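Local coordinates for Non-structural protein 2 (Human rotavirus C, PDB 2GU0) that probably binds single-stranded RNA, hydrolyses nucleoside triphosphates and unwinds RNA helices as an octamer during replication and packaging of the viral genome, at residues A[214-228]-A[254-266]. Numbering follows the deposited sequence.
Sequences AAISHGKRHWRLVLH and YDDGDMAFVHPGW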
loop_
_atom_site.group_PDB
_atom_site.type_symbol
_atom_site.label_atom_id
_atom_site.label_comp_id
_atom_site.label_asym_id
_atom_site.label_seq_id
_atom_site.Cartn_x
_atom_site.Cartn_y
_atom_site.Cartn_z
ATOM N N ALA A 214 20.303 39.195 13.430
ATOM C CA ALA A 214 20.857 39.996 14.510
ATOM C C ALA A 214 20.619 39.202 15.786
ATOM O O ALA A 214 19.500 38.785 16.065
ATOM C CB ALA A 214 20.155 41.343 14.589
ATOM N N ALA A 215 21.680 38.976 16.543
ATOM C CA ALA A 215 21.578 38.228 17.779
ATOM C C ALA A 215 21.133 39.174 18.876
ATOM O O ALA A 215 21.845 40.128 19.207
ATOM C CB ALA A 215 22.914 37.625 18.120
ATOM N N ILE A 216 19.952 38.911 19.432
ATOM C CA ILE A 216 19.404 39.745 20.496
ATOM C C ILE A 216 19.245 38.973 21.804
ATOM O O ILE A 216 19.492 37.767 21.864
ATOM C CB ILE A 216 18.023 40.313 20.106
ATOM C CG1 ILE A 216 17.030 39.176 19.907
ATOM C CG2 ILE A 216 18.130 41.132 18.834
ATOM C CD1 ILE A 216 15.646 39.638 19.495
ATOM N N SER A 217 18.846 39.681 22.854
ATOM C CA SER A 217 18.610 39.060 24.147
ATOM C C SER A 217 17.407 39.692 24.807
ATOM O O SER A 217 17.278 40.914 24.828
ATOM C CB SER A 217 19.802 39.224 25.075
ATOM O OG SER A 217 19.452 38.796 26.383
ATOM N N HIS A 218 16.526 38.850 25.339
ATOM C CA HIS A 218 15.334 39.322 26.018
ATOM C C HIS A 218 15.668 39.525 27.497
ATOM O O HIS A 218 14.778 39.582 28.338
ATOM C CB HIS A 218 14.199 38.306 25.882
ATOM C CG HIS A 218 13.805 38.011 24.465
ATOM N ND1 HIS A 218 13.444 38.996 23.570
ATOM C CD2 HIS A 218 13.674 36.834 23.803
ATOM C CE1 HIS A 218 13.106 38.439 22.418
ATOM N NE2 HIS A 218 13.238 37.129 22.532
ATOM N N GLY A 219 16.956 39.627 27.811
ATOM C CA GLY A 219 17.356 39.831 29.191
ATOM C C GLY A 219 18.102 38.680 29.844
ATOM O O GLY A 219 18.959 38.906 30.697
ATOM N N LYS A 220 17.784 37.448 29.459
ATOM C CA LYS A 220 18.442 36.278 30.034
ATOM C C LYS A 220 19.820 36.047 29.416
ATOM O O LYS A 220 20.318 36.889 28.673
ATOM C CB LYS A 220 17.576 35.052 29.809
ATOM C CG LYS A 220 16.113 35.260 30.153
ATOM C CD LYS A 220 15.925 35.543 31.626
ATOM C CE LYS A 220 14.467 35.376 32.015
ATOM N NZ LYS A 220 14.014 33.962 31.888
ATOM N N ARG A 221 20.445 34.915 29.726
ATOM C CA ARG A 221 21.759 34.619 29.160
ATOM C C ARG A 221 21.700 33.604 28.020
ATOM O O ARG A 221 22.355 32.562 28.062
ATOM C CB ARG A 221 22.721 34.120 30.237
ATOM C CG ARG A 221 23.118 35.174 31.256
ATOM C CD ARG A 221 24.039 34.577 32.310
ATOM N NE ARG A 221 25.339 34.230 31.748
ATOM C CZ ARG A 221 26.238 33.460 32.353
ATOM N NH1 ARG A 221 25.984 32.944 33.550
ATOM N NH2 ARG A 221 27.400 33.216 31.760
ATOM N N HIS A 222 20.884 33.909 27.020
ATOM C CA HIS A 222 20.748 33.089 25.826
ATOM C C HIS A 222 20.286 34.070 24.756
ATOM O O HIS A 222 19.718 35.113 25.071
ATOM C CB HIS A 222 19.768 31.912 26.035
ATOM C CG HIS A 222 18.318 32.279 25.967
ATOM N ND1 HIS A 222 17.499 32.275 27.076
ATOM C CD2 HIS A 222 17.526 32.601 24.915
ATOM C CE1 HIS A 222 16.265 32.575 26.709
ATOM N NE2 HIS A 222 16.252 32.776 25.403
ATOM N N TRP A 223 20.536 33.756 23.494
ATOM C CA TRP A 223 20.204 34.695 22.430
ATOM C C TRP A 223 19.441 34.146 21.238
ATOM O O TRP A 223 19.534 32.970 20.895
ATOM C CB TRP A 223 21.500 35.356 21.958
ATOM C CG TRP A 223 22.278 35.915 23.095
ATOM C CD1 TRP A 223 22.196 37.173 23.595
ATOM C CD2 TRP A 223 23.163 35.198 23.957
ATOM N NE1 TRP A 223 22.967 37.289 24.722
ATOM C CE2 TRP A 223 23.573 36.089 24.968
ATOM C CE3 TRP A 223 23.643 33.883 23.980
ATOM C CZ2 TRP A 223 24.443 35.713 25.998
ATOM C CZ3 TRP A 223 24.509 33.502 25.006
ATOM C CH2 TRP A 223 24.900 34.419 26.005
ATOM N N ARG A 224 18.685 35.025 20.596
ATOM C CA ARG A 224 17.909 34.636 19.435
ATOM C C ARG A 224 18.366 35.390 18.179
ATOM O O ARG A 224 18.437 36.615 18.169
ATOM C CB ARG A 224 16.414 34.883 19.705
ATOM C CG ARG A 224 15.484 34.229 18.685
ATOM C CD ARG A 224 14.030 34.228 19.140
ATOM N NE ARG A 224 13.821 33.342 20.280
ATOM C CZ ARG A 224 12.980 32.306 20.290
ATOM N NH1 ARG A 224 12.259 32.007 19.211
ATOM N NH2 ARG A 224 12.850 31.573 21.395
ATOM N N LEU A 225 18.710 34.641 17.137
ATOM C CA LEU A 225 19.116 35.224 15.863
ATOM C C LEU A 225 17.813 35.491 15.120
ATOM O O LEU A 225 17.098 34.549 14.775
ATOM C CB LEU A 225 19.977 34.240 15.059
ATOM C CG LEU A 225 21.408 34.053 15.565
ATOM C CD1 LEU A 225 22.068 32.910 14.842
ATOM C CD2 LEU A 225 22.193 35.331 15.354
ATOM N N VAL A 226 17.498 36.764 14.894
ATOM C CA VAL A 226 16.263 37.126 14.213
ATOM C C VAL A 226 16.536 37.890 12.933
ATOM O O VAL A 226 17.615 38.453 12.761
ATOM C CB VAL A 226 15.360 37.971 15.131
ATOM C CG1 VAL A 226 15.026 37.179 16.379
ATOM C CG2 VAL A 226 16.055 39.272 15.517
ATOM N N LEU A 227 15.566 37.897 12.024
ATOM C CA LEU A 227 15.727 38.604 10.758
ATOM C C LEU A 227 15.723 40.107 10.992
ATOM O O LEU A 227 14.952 40.603 11.817
ATOM C CB LEU A 227 14.595 38.248 9.786
ATOM C CG LEU A 227 14.755 37.145 8.728
ATOM C CD1 LEU A 227 16.112 36.499 8.843
ATOM C CD2 LEU A 227 13.641 36.129 8.886
ATOM N N HIS A 228 16.583 40.829 10.269
ATOM C CA HIS A 228 16.644 42.282 10.412
ATOM C C HIS A 228 15.237 42.856 10.248
ATOM O O HIS A 228 14.854 43.814 10.927
ATOM C CB HIS A 228 17.580 42.894 9.365
ATOM C CG HIS A 228 19.032 42.589 9.589
ATOM N ND1 HIS A 228 19.652 42.769 10.806
ATOM C CD2 HIS A 228 19.993 42.153 8.741
ATOM C CE1 HIS A 228 20.932 42.459 10.697
ATOM N NE2 HIS A 228 21.164 42.082 9.454
ATOM N N TYR A 254 17.626 43.155 33.163
ATOM C CA TYR A 254 18.092 42.895 31.805
ATOM C C TYR A 254 19.595 42.631 31.745
ATOM O O TYR A 254 20.395 43.566 31.770
ATOM C CB TYR A 254 17.770 44.081 30.896
ATOM C CG TYR A 254 18.179 43.854 29.461
ATOM C CD1 TYR A 254 17.329 43.200 28.571
ATOM C CD2 TYR A 254 19.432 44.254 29.001
ATOM C CE1 TYR A 254 17.716 42.948 27.257
ATOM C CE2 TYR A 254 19.829 44.006 27.691
ATOM C CZ TYR A 254 18.967 43.353 26.824
ATOM O OH TYR A 254 19.355 43.098 25.529
ATOM N N ASP A 255 19.976 41.359 31.656
ATOM C CA ASP A 255 21.386 40.992 31.580
ATOM C C ASP A 255 21.781 40.525 30.178
ATOM O O ASP A 255 21.763 39.332 29.870
ATOM C CB ASP A 255 21.715 39.902 32.603
ATOM C CG ASP A 255 23.189 39.529 32.600
ATOM O OD1 ASP A 255 23.620 38.787 31.690
ATOM O OD2 ASP A 255 23.919 39.991 33.503
ATOM N N ASP A 256 22.138 41.490 29.336
ATOM C CA ASP A 256 22.555 41.244 27.958
ATOM C C ASP A 256 23.707 40.244 27.919
ATOM O O ASP A 256 24.026 39.684 26.868
ATOM C CB ASP A 256 23.006 42.576 27.336
ATOM C CG ASP A 256 23.504 42.432 25.913
ATOM O OD1 ASP A 256 22.681 42.145 25.021
ATOM O OD2 ASP A 256 24.719 42.615 25.686
ATOM N N GLY A 257 24.318 40.015 29.078
ATOM C CA GLY A 257 25.456 39.122 29.150
ATOM C C GLY A 257 26.623 39.938 28.626
ATOM O O GLY A 257 27.791 39.557 28.748
ATOM N N ASP A 258 26.277 41.090 28.048
ATOM C CA ASP A 258 27.231 42.021 27.464
ATOM C C ASP A 258 28.219 41.252 26.594
ATOM O O ASP A 258 29.438 41.374 26.730
ATOM C CB ASP A 258 27.954 42.791 28.568
ATOM C CG ASP A 258 28.511 44.110 28.079
ATOM O OD1 ASP A 258 27.776 44.830 27.368
ATOM O OD2 ASP A 258 29.673 44.430 28.412
ATOM N N MET A 259 27.663 40.447 25.696
ATOM C CA MET A 259 28.454 39.628 24.793
ATOM C C MET A 259 28.785 40.370 23.511
ATOM O O MET A 259 27.921 40.979 22.885
ATOM C CB MET A 259 27.701 38.342 24.466
ATOM C CG MET A 259 27.561 37.388 25.636
ATOM S SD MET A 259 29.149 36.769 26.220
ATOM C CE MET A 259 29.457 35.495 25.109
ATOM N N ALA A 260 30.047 40.289 23.120
ATOM C CA ALA A 260 30.541 40.959 21.930
ATOM C C ALA A 260 29.728 40.782 20.654
ATOM O O ALA A 260 29.757 41.645 19.782
ATOM C CB ALA A 260 31.969 40.522 21.674
ATOM N N PHE A 261 29.005 39.674 20.541
ATOM C CA PHE A 261 28.246 39.389 19.331
ATOM C C PHE A 261 26.834 39.936 19.290
ATOM O O PHE A 261 26.176 39.853 18.253
ATOM C CB PHE A 261 28.226 37.878 19.083
ATOM C CG PHE A 261 27.505 37.099 20.143
ATOM C CD1 PHE A 261 26.128 36.915 20.072
ATOM C CD2 PHE A 261 28.201 36.576 21.234
ATOM C CE1 PHE A 261 25.453 36.233 21.066
ATOM C CE2 PHE A 261 27.534 35.884 22.242
ATOM C CZ PHE A 261 26.157 35.713 22.159
ATOM N N VAL A 262 26.357 40.497 20.396
ATOM C CA VAL A 262 25.004 41.034 20.412
ATOM C C VAL A 262 24.907 42.239 19.493
ATOM O O VAL A 262 25.768 43.110 19.508
ATOM C CB VAL A 262 24.575 41.439 21.824
ATOM C CG1 VAL A 262 23.223 42.135 21.779
ATOM C CG2 VAL A 262 24.500 40.205 22.702
ATOM N N HIS A 263 23.854 42.271 18.688
ATOM C CA HIS A 263 23.630 43.354 17.738
ATOM C C HIS A 263 23.694 44.737 18.392
ATOM O O HIS A 263 22.815 45.107 19.177
ATOM C CB HIS A 263 22.278 43.158 17.067
ATOM C CG HIS A 263 21.953 44.214 16.068
ATOM N ND1 HIS A 263 21.801 45.536 16.414
ATOM C CD2 HIS A 263 21.768 44.148 14.731
ATOM C CE1 HIS A 263 21.536 46.241 15.331
ATOM N NE2 HIS A 263 21.510 45.423 14.295
ATOM N N PRO A 264 24.722 45.533 18.040
ATOM C CA PRO A 264 24.962 46.886 18.565
ATOM C C PRO A 264 23.724 47.766 18.672
ATOM O O PRO A 264 23.468 48.368 19.715
ATOM C CB PRO A 264 25.996 47.454 17.594
ATOM C CG PRO A 264 26.768 46.244 17.206
ATOM C CD PRO A 264 25.656 45.244 16.939
ATOM N N GLY A 265 22.967 47.841 17.583
ATOM C CA GLY A 265 21.762 48.647 17.580
ATOM C C GLY A 265 20.885 48.268 18.753
ATOM O O GLY A 265 20.425 49.128 19.507
ATOM N N TRP A 266 20.668 46.965 18.907
ATOM C CA TRP A 266 19.856 46.428 19.987
ATOM C C TRP A 266 20.489 46.804 21.317
ATOM O O TRP A 266 19.836 47.356 22.188
ATOM C CB TRP A 266 19.775 44.902 19.842
ATOM C CG TRP A 266 18.904 44.199 20.865
ATOM C CD1 TRP A 266 19.305 43.651 22.052
ATOM C CD2 TRP A 266 17.493 43.974 20.777
ATOM N NE1 TRP A 266 18.233 43.101 22.702
ATOM C CE2 TRP A 266 17.108 43.284 21.944
ATOM C CE3 TRP A 266 16.518 44.290 19.823
ATOM C CZ2 TRP A 266 15.788 42.903 22.185
ATOM C CZ3 TRP A 266 15.206 43.913 20.062
ATOM C CH2 TRP A 266 14.851 43.225 21.236
#
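Ser217 O takes two donors from the 254-266 segment, Trp266 NE1 at 3.2 Å and the Tyr254 hydroxyl OH at 3.1 Å. They come from opposite faces of its carbonyl plane, Ser217 O itself lying close to the plane of the Trp266 indole. Ile216 covers one face of the same indole: CB stands 3.7 Å from the centroid of its five-membered ring in a CH-pi contact, and CG2 lies over the same face near CD2. Two residues before Ser217, Ala215 O receives His263 N in an almost straight bond (3.0 Å, 169°). His263 is also the N-cap of helix 264-275: with CG anti to the backbone N (chi1 180°), its ring brings ND1 round to accept from Trp266 N. The turn between the strands is tied down as well. Gly219 O accepts Asp255 N on a lone pair at 2.8 Å, although the chain at 254-256 is poorly ordered, while Ser217 OG accepts from Gly219 N in an ST turn. Trp223 reaches across from strand 222-227, its NE1 making a weak bond to Asp256 O, which lies at the indole edge. Phe261 meets one face of this indole edge-on, CZ lying 3.5 Å from Trp223 CD2 with the planes at 81°; the Met259 side chain crosses the indole at about a right angle and touches CZ2 with CG. Phe202 and Phe164 extend the aromatic cluster around Phe261. The 254-266 segment thus passes from the turn, across Trp223, to 213-216, an edge strand of the antiparallel sheet within this chain, and backs the hairpin 213-227 of the HIT-like C-terminal domain. The hairpin carries the predicted catalytic His222 and predicted ATP-binding residues His218, Gly219, Lys220 and Arg224, consistent with the nucleotide site of a HIT-like fold.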